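Local coordinates for serine-rich secreted cell wall anchored (LPXTG-motif ) protein (Lactobacillus reuteri ATCC 53608, PDB 5NXK) that probably acts as a cell-wall-anchored, serine-rich repeat adhesin, its beta-solenoid binding region mediating attachment of the gut bacterium to its host, at residues I76-Y82 against Y102-Y108; G109-W114 against T147-S151; T130-K136 against V178-T184. The contacts are given in a common frame with arbitrary orientation. Residue numbers count along the deposited sequence, not the author numbering.

Contact 1. Residues I76-Y82 against Y102-Y108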
loop_
_atom_site.group_PDB
_atom_site.type_symbol
_atom_site.label_atom_id
_atom_site.label_comp_id
_atom_site.label_asym_id
_atom_site.label_seq_id
_atom_site.Cartn_x
_atom_site.Cartn_y
_atom_site.Cartn_z
ATOM N N ILE A 76 5.031 -9.691 -7.520
ATOM C CA ILE A 76 4.056 -9.992 -8.562
ATOM C C ILE A 76 4.270 -9.033 -9.729
ATOM O O ILE A 76 4.334 -7.812 -9.525
ATOM C CB ILE A 76 2.612 -9.885 -8.045
ATOM C CG1 ILE A 76 2.416 -10.801 -6.828
ATOM C CG2 ILE A 76 1.629 -10.227 -9.154
ATOM C CD1 ILE A 76 1.005 -10.802 -6.258
ATOM N N GLU A 77 4.446 -9.571 -10.934
ATOM C CA GLU A 77 4.725 -8.750 -12.116
ATOM C C GLU A 77 3.671 -8.961 -13.179
ATOM O O GLU A 77 3.217 -10.094 -13.382
ATOM C CB GLU A 77 6.074 -9.083 -12.731
ATOM C CG GLU A 77 7.213 -9.282 -11.775
ATOM C CD GLU A 77 8.535 -9.490 -12.513
ATOM O OE1 GLU A 77 9.611 -9.352 -11.890
ATOM O OE2 GLU A 77 8.486 -9.813 -13.722
ATOM N N ASN A 78 3.282 -7.876 -13.844
ATOM C CA ASN A 78 2.494 -7.935 -15.075
ATOM C C ASN A 78 1.222 -8.738 -14.876
ATOM O O ASN A 78 0.976 -9.732 -15.552
ATOM C CB ASN A 78 3.335 -8.515 -16.205
ATOM C CG ASN A 78 2.661 -8.369 -17.565
ATOM O OD1 ASN A 78 1.754 -7.543 -17.742
ATOM N ND2 ASN A 78 3.106 -9.161 -18.530
ATOM N N ALA A 79 0.428 -8.309 -13.907
ATOM C CA ALA A 79 -0.801 -9.006 -13.591
ATOM C C ALA A 79 -1.884 -8.041 -13.135
ATOM O O ALA A 79 -1.616 -6.895 -12.745
ATOM C CB ALA A 79 -0.544 -10.063 -12.522
ATOM N N THR A 80 -3.113 -8.512 -13.196
ATOM C CA THR A 80 -4.223 -7.778 -12.628
ATOM C C THR A 80 -4.666 -8.498 -11.373
ATOM O O THR A 80 -4.855 -9.714 -11.387
ATOM C CB THR A 80 -5.373 -7.657 -13.625
ATOM O OG1 THR A 80 -4.885 -7.016 -14.806
ATOM C CG2 THR A 80 -6.519 -6.843 -13.034
ATOM N N LEU A 81 -4.812 -7.768 -10.275
ATOM C CA LEU A 81 -5.167 -8.428 -9.030
ATOM C C LEU A 81 -6.497 -7.908 -8.497
ATOM O O LEU A 81 -6.683 -6.696 -8.371
ATOM C CB LEU A 81 -4.066 -8.210 -7.985
ATOM C CG LEU A 81 -2.632 -8.517 -8.433
ATOM C CD1 LEU A 81 -1.647 -8.109 -7.335
ATOM C CD2 LEU A 81 -2.456 -9.990 -8.791
ATOM N N TYR A 82 -7.410 -8.819 -8.175
ATOM C CA TYR A 82 -8.705 -8.438 -7.612
ATOM C C TYR A 82 -8.856 -9.032 -6.226
ATOM O O TYR A 82 -8.419 -10.155 -5.989
ATOM C CB TYR A 82 -9.879 -8.937 -8.473
ATOM C CG TYR A 82 -9.880 -8.507 -9.919
ATOM C CD1 TYR A 82 -9.185 -9.233 -10.886
ATOM C CD2 TYR A 82 -10.614 -7.394 -10.330
ATOM C CE1 TYR A 82 -9.203 -8.846 -12.221
ATOM C CE2 TYR A 82 -10.637 -7.001 -11.659
ATOM C CZ TYR A 82 -9.933 -7.728 -12.600
ATOM O OH TYR A 82 -9.965 -7.333 -13.921
ATOM N N TYR A 102 4.935 -4.909 -6.258
ATOM C CA TYR A 102 4.058 -4.939 -7.423
ATOM C C TYR A 102 4.774 -4.262 -8.574
ATOM O O TYR A 102 5.114 -3.086 -8.482
ATOM C CB TYR A 102 2.739 -4.209 -7.165
ATOM C CG TYR A 102 1.697 -4.934 -6.340
ATOM C CD1 TYR A 102 1.899 -6.229 -5.874
ATOM C CD2 TYR A 102 0.495 -4.302 -6.027
ATOM C CE1 TYR A 102 0.913 -6.884 -5.123
ATOM C CE2 TYR A 102 -0.480 -4.935 -5.284
ATOM C CZ TYR A 102 -0.265 -6.226 -4.834
ATOM O OH TYR A 102 -1.246 -6.832 -4.089
ATOM N N LYS A 103 5.008 -4.985 -9.656
ATOM C CA LYS A 103 5.635 -4.380 -10.818
ATOM C C LYS A 103 4.729 -4.513 -12.044
ATOM O O LYS A 103 4.312 -5.620 -12.390
ATOM C CB LYS A 103 6.998 -5.004 -11.072
ATOM C CG LYS A 103 7.663 -4.519 -12.355
ATOM C CD LYS A 103 9.026 -5.190 -12.552
ATOM C CE LYS A 103 9.744 -4.679 -13.810
ATOM N NZ LYS A 103 11.184 -5.105 -13.808
ATOM N N ASP A 104 4.384 -3.388 -12.669
ATOM C CA ASP A 104 3.450 -3.387 -13.799
ATOM C C ASP A 104 2.162 -4.119 -13.439
ATOM O O ASP A 104 1.651 -4.938 -14.190
ATOM C CB ASP A 104 4.106 -4.002 -15.040
ATOM C CG ASP A 104 5.302 -3.186 -15.520
ATOM O OD1 ASP A 104 5.216 -1.941 -15.495
ATOM O OD2 ASP A 104 6.331 -3.774 -15.907
ATOM N N VAL A 105 1.630 -3.778 -12.277
ATOM C CA VAL A 105 0.426 -4.405 -11.775
ATOM C C VAL A 105 -0.754 -3.447 -11.886
ATOM O O VAL A 105 -0.599 -2.237 -11.720
ATOM C CB VAL A 105 0.623 -4.848 -10.312
ATOM C CG1 VAL A 105 -0.710 -5.023 -9.590
ATOM C CG2 VAL A 105 1.466 -6.124 -10.254
ATOM N N THR A 106 -1.924 -3.994 -12.201
ATOM C CA THR A 106 -3.173 -3.268 -12.085
ATOM C C THR A 106 -3.996 -3.951 -11.001
ATOM O O THR A 106 -4.141 -5.160 -11.036
ATOM C CB THR A 106 -3.929 -3.246 -13.441
ATOM O OG1 THR A 106 -3.090 -2.643 -14.431
ATOM C CG2 THR A 106 -5.221 -2.455 -13.344
ATOM N N ALA A 107 -4.533 -3.208 -10.037
ATOM C CA ALA A 107 -5.238 -3.859 -8.936
ATOM C C ALA A 107 -6.590 -3.239 -8.644
ATOM O O ALA A 107 -6.771 -2.018 -8.753
ATOM C CB ALA A 107 -4.376 -3.837 -7.657
ATOM N N TYR A 108 -7.522 -4.086 -8.225
ATOM C CA TYR A 108 -8.841 -3.632 -7.822
ATOM C C TYR A 108 -9.192 -4.257 -6.486
ATOM O O TYR A 108 -9.029 -5.458 -6.304
ATOM C CB TYR A 108 -9.894 -4.005 -8.882
ATOM C CG TYR A 108 -9.624 -3.395 -10.243
ATOM C CD1 TYR A 108 -8.772 -4.019 -11.151
ATOM C CD2 TYR A 108 -10.216 -2.190 -10.614
ATOM C CE1 TYR A 108 -8.515 -3.466 -12.381
ATOM C CE2 TYR A 108 -9.959 -1.622 -11.848
ATOM C CZ TYR A 108 -9.105 -2.267 -12.727
ATOM O OH TYR A 108 -8.842 -1.711 -13.956
#
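Two successive coils of a right-handed parallel beta-solenoid of the pectate lyase-like type meet here, each turning a corner between two sheets. CA pairs run in unbroken register from Ile-76 with Tyr-102 to Tyr-82 with Tyr-108, 4.6 to 5.2 Å apart, and strands 79-82 and 105-108 lie 15° from parallel. Going into the corner, Lys-103 N donates to Ile-76 O (2.9 Å, 174°), and at the corner residue itself Asn-78 N donates to Lys-103 O (2.9 Å). Beyond it, Thr-106 N donates to Ala-79 O (3.0 Å), Leu-81 N to Thr-106 O (2.8 Å) and Tyr-108 N to Leu-81 O (2.7 Å). In the preceding coil Glu-77 bonds Ile-45 and Gly-47, and Thr-80 bonds His-50; in the next, Asn-133 ND2 donates to Ala-107 O. Asn-78 (phi/psi 55/57) and Asp-104 (52/48) share a left-handed conformation that repeats the bend, and Asp-104 OD1 is satisfied by Asn-129 N. Inside, Leu-81 CD1 sits over one face of the Tyr-102 ring, 3.4 Å from Tyr-102 CZ. On the opposite face the near-parallel rings of Tyr-82 and Tyr-108 (14°) are slid apart, centroids 5.3 Å distant. Because the hydrogen bonds between the segments are all main-chain, they do not depend on the side chains, which decide what is core (Ile-76, Leu-81, Tyr-102, Val-105) and what faces outward (Glu-77, Thr-80, Lys-103, Thr-106).

Contact 2. Residues G109-W114 against T147-S151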
loop_
_atom_site.group_PDB
_atom_site.type_symbol
_atom_site.label_atom_id
_atom_site.label_comp_id
_atom_site.label_asym_id
_atom_site.label_seq_id
_atom_site.Cartn_x
_atom_site.Cartn_y
_atom_site.Cartn_z
ATOM N N GLY A 109 -9.702 -3.451 -5.560
ATOM C CA GLY A 109 -10.100 -3.964 -4.260
ATOM C C GLY A 109 -10.645 -2.827 -3.433
ATOM O O GLY A 109 -10.646 -1.687 -3.889
ATOM N N GLY A 110 -11.130 -3.126 -2.236
ATOM C CA GLY A 110 -11.512 -2.075 -1.304
ATOM C C GLY A 110 -10.245 -1.659 -0.591
ATOM O O GLY A 110 -9.716 -0.559 -0.795
ATOM N N THR A 111 -9.787 -2.534 0.293
ATOM C CA THR A 111 -8.418 -2.462 0.808
ATOM C C THR A 111 -7.574 -3.423 -0.019
ATOM O O THR A 111 -7.888 -4.605 -0.077
ATOM C CB THR A 111 -8.371 -2.817 2.282
ATOM O OG1 THR A 111 -9.166 -1.861 3.003
ATOM C CG2 THR A 111 -6.918 -2.812 2.811
ATOM N N LEU A 112 -6.524 -2.929 -0.673
ATOM C CA LEU A 112 -5.780 -3.757 -1.637
ATOM C C LEU A 112 -4.611 -4.519 -1.022
ATOM O O LEU A 112 -4.239 -5.600 -1.502
ATOM C CB LEU A 112 -5.257 -2.925 -2.811
ATOM C CG LEU A 112 -6.223 -2.267 -3.812
ATOM C CD1 LEU A 112 -7.246 -1.362 -3.155
ATOM C CD2 LEU A 112 -5.413 -1.489 -4.832
ATOM N N VAL A 113 -4.011 -3.944 0.010
ATOM C CA VAL A 113 -2.895 -4.581 0.727
ATOM C C VAL A 113 -3.041 -4.248 2.197
ATOM O O VAL A 113 -3.343 -3.104 2.546
ATOM C CB VAL A 113 -1.501 -4.104 0.237
ATOM C CG1 VAL A 113 -0.383 -4.816 1.019
ATOM C CG2 VAL A 113 -1.343 -4.353 -1.250
ATOM N N TRP A 114 -2.839 -5.240 3.061
ATOM C CA TRP A 114 -3.014 -5.000 4.491
ATOM C C TRP A 114 -1.832 -5.634 5.231
ATOM O O TRP A 114 -1.208 -6.537 4.708
ATOM C CB TRP A 114 -4.359 -5.568 4.966
ATOM C CG TRP A 114 -4.723 -5.314 6.400
ATOM C CD1 TRP A 114 -5.494 -4.290 6.887
ATOM C CD2 TRP A 114 -4.353 -6.107 7.535
ATOM N NE1 TRP A 114 -5.605 -4.386 8.260
ATOM C CE2 TRP A 114 -4.925 -5.503 8.677
ATOM C CE3 TRP A 114 -3.590 -7.266 7.698
ATOM C CZ2 TRP A 114 -4.748 -6.019 9.961
ATOM C CZ3 TRP A 114 -3.425 -7.783 8.972
ATOM C CH2 TRP A 114 -4.000 -7.161 10.085
ATOM N N THR A 147 -16.742 -5.285 -2.576
ATOM C CA THR A 147 -15.522 -5.320 -1.782
ATOM C C THR A 147 -15.824 -4.944 -0.340
ATOM O O THR A 147 -16.865 -4.348 -0.049
ATOM C CB THR A 147 -14.442 -4.348 -2.320
ATOM O OG1 THR A 147 -14.921 -3.000 -2.207
ATOM C CG2 THR A 147 -14.085 -4.644 -3.785
ATOM N N GLU A 148 -14.917 -5.300 0.563
ATOM C CA GLU A 148 -14.957 -4.755 1.912
ATOM C C GLU A 148 -13.685 -3.952 2.138
ATOM O O GLU A 148 -12.649 -4.208 1.518
ATOM C CB GLU A 148 -15.076 -5.853 2.975
ATOM C CG GLU A 148 -16.316 -6.718 2.885
ATOM C CD GLU A 148 -16.252 -7.899 3.844
ATOM O OE1 GLU A 148 -16.595 -7.718 5.033
ATOM O OE2 GLU A 148 -15.843 -9.001 3.414
ATOM N N ALA A 149 -13.745 -3.010 3.062
ATOM C CA ALA A 149 -12.599 -2.155 3.299
ATOM C C ALA A 149 -12.232 -2.252 4.758
ATOM O O ALA A 149 -13.121 -2.299 5.617
ATOM C CB ALA A 149 -12.908 -0.719 2.916
ATOM N N PHE A 150 -10.931 -2.296 5.037
ATOM C CA PHE A 150 -10.463 -2.266 6.411
ATOM C C PHE A 150 -10.719 -0.902 7.026
ATOM O O PHE A 150 -10.453 0.125 6.411
ATOM C CB PHE A 150 -8.971 -2.600 6.497
ATOM C CG PHE A 150 -8.419 -2.483 7.884
ATOM C CD1 PHE A 150 -8.747 -3.419 8.849
ATOM C CD2 PHE A 150 -7.596 -1.418 8.236
ATOM C CE1 PHE A 150 -8.253 -3.304 10.143
ATOM C CE2 PHE A 150 -7.092 -1.302 9.524
ATOM C CZ PHE A 150 -7.425 -2.247 10.481
ATOM N N SER A 151 -11.245 -0.910 8.242
ATOM C CA SER A 151 -11.559 0.306 8.978
ATOM C C SER A 151 -10.824 0.320 10.317
ATOM O O SER A 151 -10.656 -0.725 10.949
ATOM C CB SER A 151 -13.069 0.416 9.203
ATOM O OG SER A 151 -13.367 1.586 9.943
#
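Neither backbone pairs as a strand with the other: 147-150 is an extended loop leading into strand 151-152, and it passes the turn at 110-112, between strands 105-109 and 113-115 of the beta-solenoid; the closest CA pair is Gly-110 with Ala-149 at 4.7 Å. Gly-110 faces the loop with its bare CA, 3.7 Å from Glu-148 O; a CB there would clash with that oxygen. Thr-147 CB approaches Gly-110 N to 3.5 Å, while the Thr-147 hydroxyl is bonded to Val-135 O. The side chain of Thr-111 points toward the loop and its OG1, which also bonds Thr-161 O, accepts the one hydrogen bond between the segments, from Phe-150 N (2.7 Å, 161°). Farther along, Trp-114 and Phe-150 form a T-shaped pair, planes at 71° and centroids 4.3 Å apart measured from the five-membered ring; Tyr-164 stacks on Trp-114 and also meets Phe-150. The indole edge is directed at the phenyl face, Trp-114 NE1 lying 3.3 Å from Phe-150 CD1.

Contact 3. Residues T130-K136 against V178-T184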
loop_
_atom_site.group_PDB
_atom_site.type_symbol
_atom_site.label_atom_id
_atom_site.label_comp_id
_atom_site.label_asym_id
_atom_site.label_seq_id
_atom_site.Cartn_x
_atom_site.Cartn_y
_atom_site.Cartn_z
ATOM N N THR A 130 2.245 1.069 -12.552
ATOM C CA THR A 130 1.354 0.349 -11.657
ATOM C C THR A 130 0.167 1.228 -11.273
ATOM O O THR A 130 0.322 2.405 -10.897
ATOM C CB THR A 130 2.117 -0.142 -10.388
ATOM O OG1 THR A 130 3.035 -1.178 -10.755
ATOM C CG2 THR A 130 1.159 -0.686 -9.326
ATOM N N THR A 131 -1.020 0.652 -11.397
ATOM C CA THR A 131 -2.255 1.352 -11.122
ATOM C C THR A 131 -3.064 0.575 -10.107
ATOM O O THR A 131 -3.372 -0.606 -10.299
ATOM C CB THR A 131 -3.085 1.556 -12.404
ATOM O OG1 THR A 131 -2.292 2.269 -13.361
ATOM C CG2 THR A 131 -4.348 2.364 -12.111
ATOM N N LEU A 132 -3.396 1.250 -9.021
ATOM C CA LEU A 132 -4.136 0.652 -7.926
ATOM C C LEU A 132 -5.519 1.290 -7.827
ATOM O O LEU A 132 -5.628 2.520 -7.809
ATOM C CB LEU A 132 -3.356 0.834 -6.621
ATOM C CG LEU A 132 -1.881 0.398 -6.678
ATOM C CD1 LEU A 132 -1.213 0.701 -5.360
ATOM C CD2 LEU A 132 -1.758 -1.095 -6.982
ATOM N N ASN A 133 -6.568 0.474 -7.760
ATOM C CA ASN A 133 -7.921 1.012 -7.739
ATOM C C ASN A 133 -8.692 0.576 -6.499
ATOM O O ASN A 133 -8.957 -0.603 -6.309
ATOM C CB ASN A 133 -8.676 0.588 -9.003
ATOM C CG ASN A 133 -7.992 1.068 -10.273
ATOM O OD1 ASN A 133 -8.154 2.219 -10.692
ATOM N ND2 ASN A 133 -7.185 0.195 -10.871
ATOM N N SER A 134 -9.008 1.522 -5.631
ATOM C CA SER A 134 -9.861 1.230 -4.489
ATOM C C SER A 134 -11.311 1.482 -4.904
ATOM O O SER A 134 -11.716 2.619 -5.109
ATOM C CB SER A 134 -9.469 2.071 -3.276
ATOM O OG SER A 134 -10.304 1.785 -2.167
ATOM N N VAL A 135 -12.075 0.401 -5.027
ATOM C CA VAL A 135 -13.431 0.426 -5.570
ATOM C C VAL A 135 -14.413 -0.307 -4.653
ATOM O O VAL A 135 -14.012 -1.144 -3.840
ATOM C CB VAL A 135 -13.489 -0.227 -6.961
ATOM C CG1 VAL A 135 -12.661 0.564 -7.952
ATOM C CG2 VAL A 135 -13.009 -1.667 -6.884
ATOM N N LYS A 136 -15.698 0.012 -4.790
ATOM C CA LYS A 136 -16.729 -0.595 -3.951
ATOM C C LYS A 136 -17.157 -1.935 -4.522
ATOM O O LYS A 136 -17.711 -2.789 -3.828
ATOM C CB LYS A 136 -17.944 0.329 -3.832
ATOM C CG LYS A 136 -17.708 1.560 -2.985
ATOM C CD LYS A 136 -19.007 2.307 -2.743
ATOM C CE LYS A 136 -18.849 3.330 -1.632
ATOM N NZ LYS A 136 -18.148 4.544 -2.124
ATOM N N VAL A 178 -0.232 5.185 -10.169
ATOM C CA VAL A 178 -1.496 5.885 -10.099
ATOM C C VAL A 178 -2.369 5.179 -9.068
ATOM O O VAL A 178 -2.423 3.958 -9.045
ATOM C CB VAL A 178 -2.212 5.904 -11.470
ATOM C CG1 VAL A 178 -3.588 6.529 -11.346
ATOM C CG2 VAL A 178 -1.372 6.657 -12.516
ATOM N N LEU A 179 -3.007 5.928 -8.178
ATOM C CA LEU A 179 -3.973 5.315 -7.282
ATOM C C LEU A 179 -5.294 6.055 -7.419
ATOM O O LEU A 179 -5.375 7.260 -7.162
ATOM C CB LEU A 179 -3.476 5.328 -5.838
ATOM C CG LEU A 179 -4.262 4.533 -4.788
ATOM C CD1 LEU A 179 -3.339 4.214 -3.593
ATOM C CD2 LEU A 179 -5.545 5.227 -4.321
ATOM N N ASN A 180 -6.319 5.307 -7.814
ATOM C CA ASN A 180 -7.664 5.821 -8.012
ATOM C C ASN A 180 -8.543 5.361 -6.873
ATOM O O ASN A 180 -8.641 4.173 -6.617
ATOM C CB ASN A 180 -8.221 5.340 -9.352
ATOM C CG ASN A 180 -7.360 5.775 -10.525
ATOM O OD1 ASN A 180 -7.037 6.957 -10.661
ATOM N ND2 ASN A 180 -6.954 4.817 -11.357
ATOM N N ASN A 181 -9.154 6.283 -6.148
ATOM C CA ASN A 181 -9.916 5.870 -4.979
ATOM C C ASN A 181 -11.353 6.366 -5.065
ATOM O O ASN A 181 -11.618 7.572 -5.070
ATOM C CB ASN A 181 -9.239 6.374 -3.694
ATOM C CG ASN A 181 -9.759 5.681 -2.439
ATOM O OD1 ASN A 181 -10.814 5.058 -2.445
ATOM N ND2 ASN A 181 -9.000 5.788 -1.352
ATOM N N SER A 182 -12.281 5.423 -5.144
ATOM C CA SER A 182 -13.694 5.756 -5.100
ATOM C C SER A 182 -14.392 4.917 -4.033
ATOM O O SER A 182 -15.585 4.660 -4.126
ATOM C CB SER A 182 -14.338 5.541 -6.476
ATOM O OG SER A 182 -14.128 4.210 -6.924
ATOM N N ALA A 183 -13.641 4.490 -3.018
ATOM C CA ALA A 183 -14.167 3.511 -2.071
ATOM C C ALA A 183 -13.780 3.758 -0.619
ATOM O O ALA A 183 -14.543 3.424 0.293
ATOM C CB ALA A 183 -13.700 2.122 -2.473
ATOM N N THR A 184 -12.598 4.322 -0.391
ATOM C CA THR A 184 -12.098 4.427 0.978
ATOM C C THR A 184 -11.665 5.844 1.357
ATOM O O THR A 184 -11.449 6.692 0.485
ATOM C CB THR A 184 -10.933 3.435 1.196
ATOM O OG1 THR A 184 -9.939 3.630 0.185
ATOM C CG2 THR A 184 -11.449 1.977 1.101
HETATM O O HOH W 1 -11.797 4.168 -8.133
HETATM O O HOH W 2 -16.116 2.345 -6.682
#
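This is a pair of neighbouring strands in one long parallel sheet of the beta-solenoid, together with the turns that leave them. Strands 130-134 and 178-181 run 12° from parallel with axes 4.7 Å apart. Their main chains bond through Val-178 N to Thr-130 O, Leu-132 N to Val-178 O, Asn-180 N to Leu-132 O and Ser-134 N to Asn-180 O, all 2.9 Å; Ser-182 N to Ser-134 O, also 2.9 Å, carries the pairing just past the strand end. Asn-133 and Asn-180 are paired in register, Asn-180 ND2 donating to Asn-133 OD1 (2.9 Å, 166°), and Asn-133 ND2 in turn reaches Ala-107 O of the preceding coil. On the inward face Leu-132 CB lies 4.2 Å from Leu-179 CG. Asn-181 OD1 accepts from Ala-183 N (2.9 Å), an Asx turn, and with Thr-184 N (2.8 Å), three residues on, makes an Asx motif. Thr-184 OG1 donates to Ser-134 OG (3.0 Å), which also bonds Gly-110 O. One water bridges Lys-136 N (3.0 Å) and Ser-182 OG (2.7 Å). The single Asn-Asn pair recalls the side-chain stacking of parallel beta-helices, and the in-register parallel strand pairing is typical of the beta-solenoid.

In the fold
From the N terminus the chain first reaches contact 1, where 102-108 returns beside 76-82 after one solenoid coil, joining strands 79-83 and 105-109. Residues 109-114 follow directly and open contact 2; before 147-151 closes it, the chain passes through 130-136, which opens contact 3, closed only at 178-184. Contacts 2 and 3 therefore cross, whereas contact 1 precedes both. Strand 129-134 lies beside strand 105-109, so contacts 1 and 3 share one sheet, with Ala-107 N 2.9 Å from Thr-131 O. Contact 2 instead ties a loop onto the turn between sheets; its centre is about 10 Å from that of contact 3 and 16 Å from that of contact 1.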